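Local coordinates for protein pilin, type IV (PDB 4BHR) that is a type IV pilin whose soluble head domain, the part modelled here, probably serves in the assembly of type IV pili, at residues 7-10 with 11-15; 29-32 with 33-36; 76-79 with 80-83. One frame throughout, in Å; residues are numbered along the deposited sequence.

Interaction 1 of 3, residues 7-10 with 11-15; sequences AQAY and VRNVA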
# COMPACT_ATOMS: atom_id res chain seq x y z
N ALA A 7 6.66 8.49 -5.99
CA ALA A 7 5.95 8.04 -4.79
C ALA A 7 4.65 7.32 -5.16
O ALA A 7 4.35 6.24 -4.61
CB ALA A 7 5.67 9.21 -3.86
N GLN A 8 3.91 7.87 -6.12
CA GLN A 8 2.69 7.18 -6.56
C GLN A 8 2.98 5.83 -7.16
O GLN A 8 2.28 4.86 -6.86
CB GLN A 8 1.95 7.99 -7.58
CG GLN A 8 1.51 9.34 -7.11
CD GLN A 8 1.02 10.17 -8.28
OE1 GLN A 8 1.51 11.30 -8.49
NE2 GLN A 8 0.08 9.62 -9.06
N ALA A 9 4.02 5.74 -7.99
CA ALA A 9 4.43 4.49 -8.56
C ALA A 9 4.78 3.47 -7.49
O ALA A 9 4.31 2.30 -7.56
CB ALA A 9 5.63 4.71 -9.50
N TYR A 10 5.56 3.91 -6.50
CA TYR A 10 5.93 3.03 -5.40
C TYR A 10 4.68 2.50 -4.68
O TYR A 10 4.61 1.33 -4.38
CB TYR A 10 6.82 3.76 -4.41
CG TYR A 10 7.25 2.88 -3.23
CD1 TYR A 10 8.16 1.85 -3.41
CD2 TYR A 10 6.74 3.09 -1.96
CE1 TYR A 10 8.57 1.07 -2.34
CE2 TYR A 10 7.14 2.30 -0.89
CZ TYR A 10 8.07 1.31 -1.08
OH TYR A 10 8.47 0.53 -0.02
N VAL A 11 3.73 3.39 -4.38
CA VAL A 11 2.49 2.98 -3.70
C VAL A 11 1.72 1.92 -4.49
O VAL A 11 1.27 0.90 -3.92
CB VAL A 11 1.62 4.21 -3.34
CG1 VAL A 11 0.18 3.83 -3.12
CG2 VAL A 11 2.26 4.95 -2.15
N ARG A 12 1.63 2.11 -5.81
CA ARG A 12 0.88 1.19 -6.63
C ARG A 12 1.62 -0.13 -6.73
O ARG A 12 1.00 -1.19 -6.72
CB ARG A 12 0.62 1.79 -8.02
CG ARG A 12 -0.32 0.94 -8.89
CD ARG A 12 -1.69 0.83 -8.26
NE ARG A 12 -2.64 -0.06 -8.96
CZ ARG A 12 -2.69 -1.36 -8.77
NH1 ARG A 12 -1.80 -1.96 -7.97
NH2 ARG A 12 -3.59 -2.08 -9.41
N ASN A 13 2.96 -0.07 -6.82
CA ASN A 13 3.75 -1.26 -6.88
C ASN A 13 3.71 -2.06 -5.55
O ASN A 13 3.67 -3.29 -5.55
CB ASN A 13 5.19 -0.93 -7.33
CG ASN A 13 5.26 -0.35 -8.76
OD1 ASN A 13 4.38 -0.58 -9.63
ND2 ASN A 13 6.30 0.43 -9.00
N VAL A 14 3.65 -1.35 -4.42
CA VAL A 14 3.46 -1.99 -3.12
C VAL A 14 2.12 -2.71 -3.11
O VAL A 14 2.00 -3.85 -2.65
CB VAL A 14 3.56 -1.00 -1.96
CG1 VAL A 14 3.05 -1.62 -0.65
CG2 VAL A 14 4.99 -0.54 -1.76
N ALA A 15 1.09 -2.04 -3.60
CA ALA A 15 -0.23 -2.68 -3.66
C ALA A 15 -0.26 -3.96 -4.51
O ALA A 15 -0.78 -4.98 -4.07
CB ALA A 15 -1.29 -1.67 -4.15
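Val14 N donates to Tyr10 O at 2.8 Å, one of four successive i to i+4 bonds that make this two turns of helix 6-20, the helix that packs on the antiparallel sheet of the pilin head. The other three run from Val11 N to Ala7 O, Arg12 N to Gln8 O and Asn13 N to Ala9 O, the last again 2.8 Å long with an N-H...O angle of 159°. The Asn13 amide lies beside that oxygen, CG 3.1 Å from Ala9 O, without a hydrogen bond from ND2, on the exposed side of the helix. On the buried side, Tyr10 holds CG anti to its own N (chi1 -180°), which stands the ring out from the helix, leaning slightly toward Val14; its hydroxyl is hydrogen-bonded to Val40 O, so the far end of the ring is tied to a loop. Val11 and Val14 continue the buried side, Val11 touching Ala65 and Phe77 and Val14 touching Val63. Val14 sets one methyl, CG2, over a face of the Tyr10 ring in a CH-pi contact. That methyl stands 3.8 Å from the ring centroid, 17° off the normal and displaced toward the rim, with Tyr10 CZ 3.7 Å from Val14 CG2.

Interaction 2 of 3, residues 29-32 with 33-36; sequences LPQL and PQAC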
# COMPACT_ATOMS: atom_id res chain seq x y z
N LEU A 29 -5.59 -12.15 3.10
CA LEU A 29 -4.41 -11.25 3.02
C LEU A 29 -3.28 -11.71 3.94
O LEU A 29 -3.54 -12.43 4.91
CB LEU A 29 -4.82 -9.84 3.48
CG LEU A 29 -5.60 -9.03 2.46
CD1 LEU A 29 -6.01 -7.77 3.18
CD2 LEU A 29 -4.80 -8.68 1.24
N PRO A 30 -2.03 -11.31 3.65
CA PRO A 30 -0.96 -11.57 4.64
C PRO A 30 -1.23 -10.78 5.90
O PRO A 30 -2.17 -9.94 5.92
CB PRO A 30 0.30 -11.05 3.96
CG PRO A 30 -0.16 -10.08 2.91
CD PRO A 30 -1.55 -10.54 2.49
N GLN A 31 -0.45 -11.04 6.96
CA GLN A 31 -0.62 -10.38 8.25
C GLN A 31 -0.29 -8.88 8.09
O GLN A 31 0.77 -8.53 7.60
CB GLN A 31 0.41 -10.95 9.23
CG GLN A 31 0.38 -10.31 10.61
CD GLN A 31 -0.93 -10.51 11.34
OE1 GLN A 31 -1.50 -11.60 11.30
NE2 GLN A 31 -1.45 -9.44 11.98
N LEU A 32 -1.24 -8.05 8.48
CA LEU A 32 -1.14 -6.61 8.40
C LEU A 32 -1.49 -6.02 9.75
O LEU A 32 -2.19 -6.68 10.54
CB LEU A 32 -2.13 -6.10 7.34
CG LEU A 32 -1.78 -6.46 5.88
CD1 LEU A 32 -2.88 -5.97 4.95
CD2 LEU A 32 -0.46 -5.80 5.49
N PRO A 33 -1.02 -4.79 10.04
CA PRO A 33 -0.25 -3.90 9.15
C PRO A 33 1.26 -4.14 9.09
O PRO A 33 1.84 -4.82 9.95
CB PRO A 33 -0.47 -2.53 9.76
CG PRO A 33 -0.51 -2.83 11.25
CD PRO A 33 -1.26 -4.15 11.35
N GLN A 34 1.89 -3.61 8.03
CA GLN A 34 3.35 -3.78 7.83
C GLN A 34 3.88 -2.54 7.17
O GLN A 34 3.15 -1.85 6.49
CB GLN A 34 3.71 -4.96 6.91
CG GLN A 34 3.24 -6.32 7.42
CD GLN A 34 3.86 -6.77 8.75
OE1 GLN A 34 4.90 -6.26 9.18
NE2 GLN A 34 3.20 -7.75 9.41
N ALA A 35 5.16 -2.26 7.38
CA ALA A 35 5.85 -1.26 6.57
C ALA A 35 5.86 -1.67 5.08
O ALA A 35 5.93 -2.83 4.75
CB ALA A 35 7.32 -1.15 7.06
N CYS A 36 5.82 -0.67 4.20
CA CYS A 36 5.73 -0.98 2.78
C CYS A 36 6.98 -1.68 2.34
O CYS A 36 6.95 -2.36 1.29
CB CYS A 36 5.58 0.30 1.96
SG CYS A 36 3.96 1.05 2.17
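The loop that leads from helix 6-20 into the short edge strand 34-35 turns at a cis peptide between Leu32 and Pro33, and a side-chain to backbone bond from Gln34 to Gln31 spans that turn. Gln34 NE2 gives a hydrogen to Gln31 O at 3.1 Å, with an N-H...O angle of 160°. The acceptor lies almost exactly in the amide plane of Gln34, yet the donor stands well above the carbonyl plane of Gln31, 58° out of it. A bent chain makes this possible: the fold at chi2 (-63°) carries the Gln34 amide back toward Gln31 O, across the mouth of the turn. Its CG also rests 3.3 Å from Gln31 O. The two glutamine side chains cross at about a right angle with their amide planes nearly perpendicular, and Gln31 CG approaches Gln34 NE2 to 4.0 Å.

The apolar part is small. Leu32 brings the methyl CD2 to 4.2 Å from Gln34 CG, while the same side chain packs on Val52, Ala54 and Phe61. The cis peptide puts Leu32 CA and Pro33 CA on the same side, 2.9 Å apart, and brings Leu32 CB to a tight 3.4 Å from Pro33 CA. Beyond the turn, Gln34 pairs by its backbone with Val52, and Cys36 is joined to Cys50 by a disulfide. The chemistry is therefore mixed: a covalent bond fixes the strand end to the sheet, whereas the turn before it, near the surface, is spanned by an off-plane hydrogen bond from a neutral amide, probably a modest restraint.

Interaction 3 of 3, residues 76-79 with 80-83; sequences SFDS and STGQ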
# COMPACT_ATOMS: atom_id res chain seq x y z
N SER A 76 -2.34 7.65 -1.19
CA SER A 76 -2.98 6.39 -0.73
C SER A 76 -3.49 5.61 -1.85
O SER A 76 -3.83 6.18 -2.87
CB SER A 76 -4.24 6.75 0.05
OG SER A 76 -3.93 6.39 1.31
N PHE A 77 -3.53 4.28 -1.71
CA PHE A 77 -4.19 3.47 -2.71
C PHE A 77 -5.05 2.46 -1.97
O PHE A 77 -4.57 1.81 -1.07
CB PHE A 77 -3.19 2.76 -3.64
CG PHE A 77 -3.86 1.85 -4.61
CD1 PHE A 77 -4.15 0.53 -4.25
CD2 PHE A 77 -4.18 2.29 -5.90
CE1 PHE A 77 -4.74 -0.33 -5.16
CE2 PHE A 77 -4.75 1.45 -6.81
CZ PHE A 77 -5.05 0.13 -6.43
N ASP A 78 -6.33 2.37 -2.32
CA ASP A 78 -7.31 1.51 -1.59
C ASP A 78 -7.74 0.41 -2.52
O ASP A 78 -8.26 0.69 -3.60
CB ASP A 78 -8.53 2.38 -1.18
CG ASP A 78 -9.59 1.61 -0.39
OD1 ASP A 78 -9.51 0.37 -0.32
OD2 ASP A 78 -10.49 2.27 0.18
N SER A 79 -7.38 -0.85 -2.21
CA SER A 79 -7.62 -1.93 -3.16
C SER A 79 -9.10 -2.17 -3.35
O SER A 79 -9.51 -2.78 -4.31
CB SER A 79 -6.99 -3.24 -2.69
OG SER A 79 -7.59 -3.73 -1.51
N SER A 80 -9.89 -1.67 -2.41
CA SER A 80 -11.33 -1.90 -2.45
C SER A 80 -11.98 -1.05 -3.54
O SER A 80 -13.04 -1.41 -4.03
CB SER A 80 -11.99 -1.65 -1.09
OG SER A 80 -12.32 -0.29 -0.94
N THR A 81 -11.31 0.04 -3.94
CA THR A 81 -11.76 0.91 -5.02
C THR A 81 -10.84 0.92 -6.24
O THR A 81 -11.26 1.28 -7.36
CB THR A 81 -11.90 2.37 -4.54
OG1 THR A 81 -10.60 2.87 -4.21
CG2 THR A 81 -12.79 2.45 -3.30
N GLY A 82 -9.59 0.52 -6.03
CA GLY A 82 -8.61 0.42 -7.08
C GLY A 82 -8.16 1.82 -7.43
O GLY A 82 -7.54 2.02 -8.47
N GLN A 83 -8.43 2.77 -6.52
CA GLN A 83 -8.13 4.19 -6.75
C GLN A 83 -7.07 4.77 -5.82
O GLN A 83 -7.04 4.46 -4.65
CB GLN A 83 -9.41 5.01 -6.53
CG GLN A 83 -10.56 4.68 -7.49
CD GLN A 83 -11.84 5.41 -7.12
OE1 GLN A 83 -11.88 6.15 -6.13
NE2 GLN A 83 -12.87 5.20 -7.89
O HOH W 1 -11.81 -4.21 -5.10
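Asp78 faces both Gly82 and Gln83 across the hairpin that joins strands 74-78 and 83-87, which makes a G1 beta bulge with Gly82, at positive phi (76°), in its first position. Backbone bonds close the turn. Asp78 O accepts from Gly82 N at 2.8 Å, nearly in line with the carbonyl, and from Thr81 N at 3.1 Å, which comes from above the carbonyl plane. On the strand side, Asp78 N donates to Gln83 O.

Side chains add a second set of bonds. Asp78 OD1 is gripped by Ser80 N at 2.9 Å and by Ser80 OG at 3.0 Å, both from the same face of the carboxylate; chi1 of -179° swings the group forward over the start of the turn. Asn55 ND2 is a further partner of OD1. Thr81 OG1 accepts from Gln83 N at 3.2 Å, an ST turn just ahead of the returning strand. Ser79 points its hydroxyl to Asn60 and Phe61 N, fastening the turn to the neighbouring hairpin. One water gives a hydrogen to Ser79 O and, weakly, to Ser80 O.

The packing is carried by Phe77, whose ring meets Phe84 edge-to-face and lies against helix 6-20. Across the turn, it reaches the peptide after Gly82, with Phe77 CE2 3.3 Å from Gly82 O.

How the interactions relate
From the N terminus, interaction 1 comes first, within helix 6-20, followed by interaction 2 at the entry to strand 34-35 and interaction 3 in the hairpin between strands 74-78 and 83-87. The three lie in series, none enclosing or crossing another; interaction 1 stays within the helix, while interactions 2 and 3 each close a short turn. The helix links the other two: Tyr10 and Val14 touch Cys36 of interaction 2, while Val11, Arg12 and Ala15 pack on Phe77 of interaction 3. Interactions 2 and 3 do not touch, their nearest atoms being about 6 Å apart, but both reach the same sheet, interaction 2 at edge strand 34-35 and interaction 3 at the hairpin on the other side.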